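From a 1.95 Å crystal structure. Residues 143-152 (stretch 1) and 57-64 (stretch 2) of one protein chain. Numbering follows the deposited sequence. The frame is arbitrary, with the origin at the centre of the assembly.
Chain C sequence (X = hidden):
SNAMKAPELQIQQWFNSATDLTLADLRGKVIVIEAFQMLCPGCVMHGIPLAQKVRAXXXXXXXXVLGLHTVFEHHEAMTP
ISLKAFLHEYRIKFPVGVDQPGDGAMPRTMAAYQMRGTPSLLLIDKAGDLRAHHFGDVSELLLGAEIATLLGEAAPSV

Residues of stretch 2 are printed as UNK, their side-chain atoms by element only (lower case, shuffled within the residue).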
# COMPACT_ATOMS: atom_id res chain seq x y z
N LEU C 143 0.01 -34.49 -8.70
CA LEU C 143 -0.47 -33.34 -9.49
C LEU C 143 -0.31 -33.57 -11.00
O LEU C 143 -1.21 -33.23 -11.78
CB LEU C 143 0.25 -32.04 -9.09
CG LEU C 143 -0.20 -30.78 -9.85
CD1 LEU C 143 -1.70 -30.48 -9.59
CD2 LEU C 143 0.67 -29.55 -9.49
N GLY C 144 0.84 -34.11 -11.41
CA GLY C 144 1.06 -34.46 -12.82
C GLY C 144 0.03 -35.49 -13.30
O GLY C 144 -0.50 -35.37 -14.41
N ALA C 145 -0.28 -36.46 -12.45
CA ALA C 145 -1.33 -37.45 -12.73
C ALA C 145 -2.72 -36.76 -12.90
O ALA C 145 -3.46 -37.04 -13.87
CB ALA C 145 -1.37 -38.53 -11.64
N GLU C 146 -3.05 -35.84 -12.00
CA GLU C 146 -4.35 -35.14 -12.10
C GLU C 146 -4.44 -34.30 -13.36
O GLU C 146 -5.49 -34.32 -14.04
CB GLU C 146 -4.64 -34.25 -10.88
CG GLU C 146 -4.61 -34.96 -9.53
CD GLU C 146 -4.72 -33.96 -8.35
OE1 GLU C 146 -4.21 -32.81 -8.44
OE2 GLU C 146 -5.32 -34.36 -7.34
N ILE C 147 -3.35 -33.60 -13.71
CA ILE C 147 -3.33 -32.78 -14.94
C ILE C 147 -3.50 -33.65 -16.21
O ILE C 147 -4.28 -33.32 -17.12
CB ILE C 147 -2.05 -31.90 -15.01
CG1 ILE C 147 -2.11 -30.78 -13.96
CG2 ILE C 147 -1.86 -31.27 -16.38
CD1 ILE C 147 -0.73 -30.12 -13.71
N ALA C 148 -2.81 -34.79 -16.24
CA ALA C 148 -2.98 -35.74 -17.36
C ALA C 148 -4.40 -36.26 -17.48
O ALA C 148 -4.91 -36.38 -18.58
CB ALA C 148 -2.01 -36.91 -17.21
N THR C 149 -5.03 -36.57 -16.36
CA THR C 149 -6.40 -37.07 -16.38
C THR C 149 -7.34 -36.05 -17.03
O THR C 149 -8.18 -36.40 -17.88
CB THR C 149 -6.88 -37.41 -14.94
OG1 THR C 149 -6.01 -38.41 -14.40
CG2 THR C 149 -8.36 -37.91 -14.94
N LEU C 150 -7.17 -34.79 -16.63
CA LEU C 150 -7.95 -33.67 -17.16
C LEU C 150 -7.64 -33.41 -18.64
O LEU C 150 -8.56 -33.15 -19.45
CB LEU C 150 -7.71 -32.41 -16.31
CG LEU C 150 -8.16 -32.49 -14.84
CD1 LEU C 150 -8.07 -31.12 -14.16
CD2 LEU C 150 -9.59 -33.01 -14.79
N LEU C 151 -6.36 -33.49 -19.00
CA LEU C 151 -5.95 -33.39 -20.40
C LEU C 151 -6.49 -34.56 -21.24
O LEU C 151 -6.73 -34.40 -22.44
CB LEU C 151 -4.43 -33.32 -20.55
CG LEU C 151 -3.76 -32.03 -20.09
CD1 LEU C 151 -2.26 -32.17 -20.26
CD2 LEU C 151 -4.30 -30.83 -20.89
N GLY C 152 -6.69 -35.70 -20.60
CA GLY C 152 -7.23 -36.90 -21.27
C GLY C 152 -8.70 -36.80 -21.65
O GLY C 152 -9.18 -37.57 -22.49
N UNK C 57 6.59 -27.70 -17.50
CA UNK C 57 6.36 -29.12 -17.89
C UNK C 57 5.26 -29.35 -18.93
O UNK C 57 5.32 -30.35 -19.66
c UNK C 57 6.16 -30.03 -16.68
N UNK C 58 4.28 -28.45 -19.01
CA UNK C 58 3.17 -28.60 -19.96
C UNK C 58 3.13 -27.47 -21.01
O UNK C 58 3.57 -26.36 -20.75
c UNK C 58 1.32 -32.24 -17.92
c UNK C 58 1.83 -28.70 -19.20
c UNK C 58 2.14 -29.76 -16.95
c UNK C 58 1.68 -32.10 -16.58
c UNK C 58 2.10 -30.86 -16.10
c UNK C 58 1.75 -29.88 -18.28
c UNK C 58 1.35 -31.13 -18.76
N UNK C 59 2.60 -27.76 -22.21
CA UNK C 59 2.57 -26.69 -23.21
C UNK C 59 1.44 -25.66 -22.99
O UNK C 59 0.34 -26.00 -22.50
c UNK C 59 2.17 -29.06 -22.75
c UNK C 59 2.38 -27.45 -24.54
c UNK C 59 1.72 -28.72 -24.18
N UNK C 60 1.74 -24.41 -23.35
CA UNK C 60 0.83 -23.28 -23.18
C UNK C 60 -0.47 -23.48 -23.94
O UNK C 60 -1.50 -22.93 -23.55
c UNK C 60 2.97 -21.82 -23.38
c UNK C 60 1.47 -21.97 -23.66
o UNK C 60 2.40 -20.30 -21.58
c UNK C 60 3.32 -20.84 -22.25
o UNK C 60 4.54 -20.62 -22.05
N UNK C 61 -0.44 -24.25 -25.02
CA UNK C 61 -1.67 -24.44 -25.79
C UNK C 61 -2.65 -25.35 -25.05
O UNK C 61 -3.86 -25.26 -25.25
c UNK C 61 -1.40 -24.94 -27.22
o UNK C 61 -0.36 -26.86 -26.24
o UNK C 61 -1.08 -27.02 -28.30
c UNK C 61 -0.91 -26.37 -27.25
N UNK C 62 -2.12 -26.21 -24.18
CA UNK C 62 -2.94 -27.19 -23.50
C UNK C 62 -3.27 -26.82 -22.06
O UNK C 62 -4.37 -27.10 -21.58
c UNK C 62 -1.56 -30.55 -24.92
c UNK C 62 -2.29 -28.56 -23.55
c UNK C 62 -1.30 -31.12 -26.33
n UNK C 62 -2.48 -30.89 -27.21
c UNK C 62 -2.27 -29.18 -24.94
N UNK C 63 -2.30 -26.20 -21.37
CA UNK C 63 -2.41 -25.89 -19.94
C UNK C 63 -2.13 -24.40 -19.73
O UNK C 63 -1.08 -23.88 -20.17
c UNK C 63 -1.73 -28.23 -19.29
c UNK C 63 -1.43 -26.74 -19.10
c UNK C 63 -1.48 -26.35 -17.59
N UNK C 64 -3.08 -23.72 -19.12
CA UNK C 64 -2.84 -22.34 -18.67
C UNK C 64 -2.42 -22.36 -17.20
O UNK C 64 -3.03 -23.08 -16.38
c UNK C 64 -4.11 -21.47 -18.85

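Position 57 has one side-chain carbon and nothing beyond it. It touches nothing on stretch 1; its CA lies 9.1 Å from the CA of G144, the shortest CA-to-CA spacing at this end. A lone CB identifies alanine, A57.

Position 58 carries one carbon followed by a closed ring of six carbons, with no oxygen attached, and the ring lies against I147, L151 and G144. A six-carbon aromatic ring without a hydroxyl is phenylalanine, F58. It is the first residue after a helix to leave helical phi/psi (-117/151), and with chi1 at -61° (m) its ring reaches the helix of stretch 1. I147 CG2 sits 3.6 Å from F58 CZ and 3.7 Å from the centroid of the F58 ring, 17° off the ring normal, so the methyl lies over one face in a CH-pi contact. G144 CA approaches F58 CZ at 4.5 Å near the ring plane, at the edge, while L151 CD1 meets F58 CD1 obliquely at 4.0 Å.

Position 59 shows three side-chain carbons that close a ring onto the backbone nitrogen and make no contact with stretch 1. The closure is the signature of proline, P59. P59 CD stays 6.0 Å from L151 CD1, too far for contact. Its carbonyl is useful locally: P59 O accepts hydrogen bonds from the backbone N of position 62 at 3.0 Å and from the backbone N of position 63 at 2.9 Å, which fold the loop back on itself.

Position 60 has three carbons, the third bearing two oxygens, exposed and far from stretch 1. A carboxylate at that distance from the backbone is glutamate, E60.

Position 61 has two carbons, the second bearing two oxygens, and it too makes no contact with the helix. A carboxylate one carbon shorter is aspartate, D61.

Position 62 has four carbons in a row ending in a nitrogen; the first carbon and the backbone carbonyl lie by L151. This is lysine, K62. Its CA-to-CB bond points toward stretch 1, but the end of the chain leads away. The contact is therefore made near the backbone: L151 CD2 lies 3.8 Å from K62 O and 4.0 Å from K62 CB.

Position 63 has one carbon carrying two others, and one methyl meets both I147 and L151. A beta-branched, wholly carbon side chain of this size is valine, V63. It begins the strand, with chi1 at 176° (t). V63 CG2 lies 4.0 Å from L151 CD2 and 4.2 Å from I147 CG2.

Position 64 has a single side-chain carbon without contact to stretch 1, as in alanine, A64. A64 CB is 9.6 Å from L151 CD2, although the residue is buried.

The contact buries 263 Å², both sides summed, and no hydrogen bond crosses it. It is a matter of apolar packing. G144, I147 and L151 are spaced three and four residues apart, about one helical turn each, which brings them to a common side of the helix. Having no side chain, G144 meets the ring edge through its CA. I147 and L151 point toward stretch 2 and each touch both F58 and V63, while K62 extends the patch beside L151.

Stretch 2 57-64: AFPEDKVA
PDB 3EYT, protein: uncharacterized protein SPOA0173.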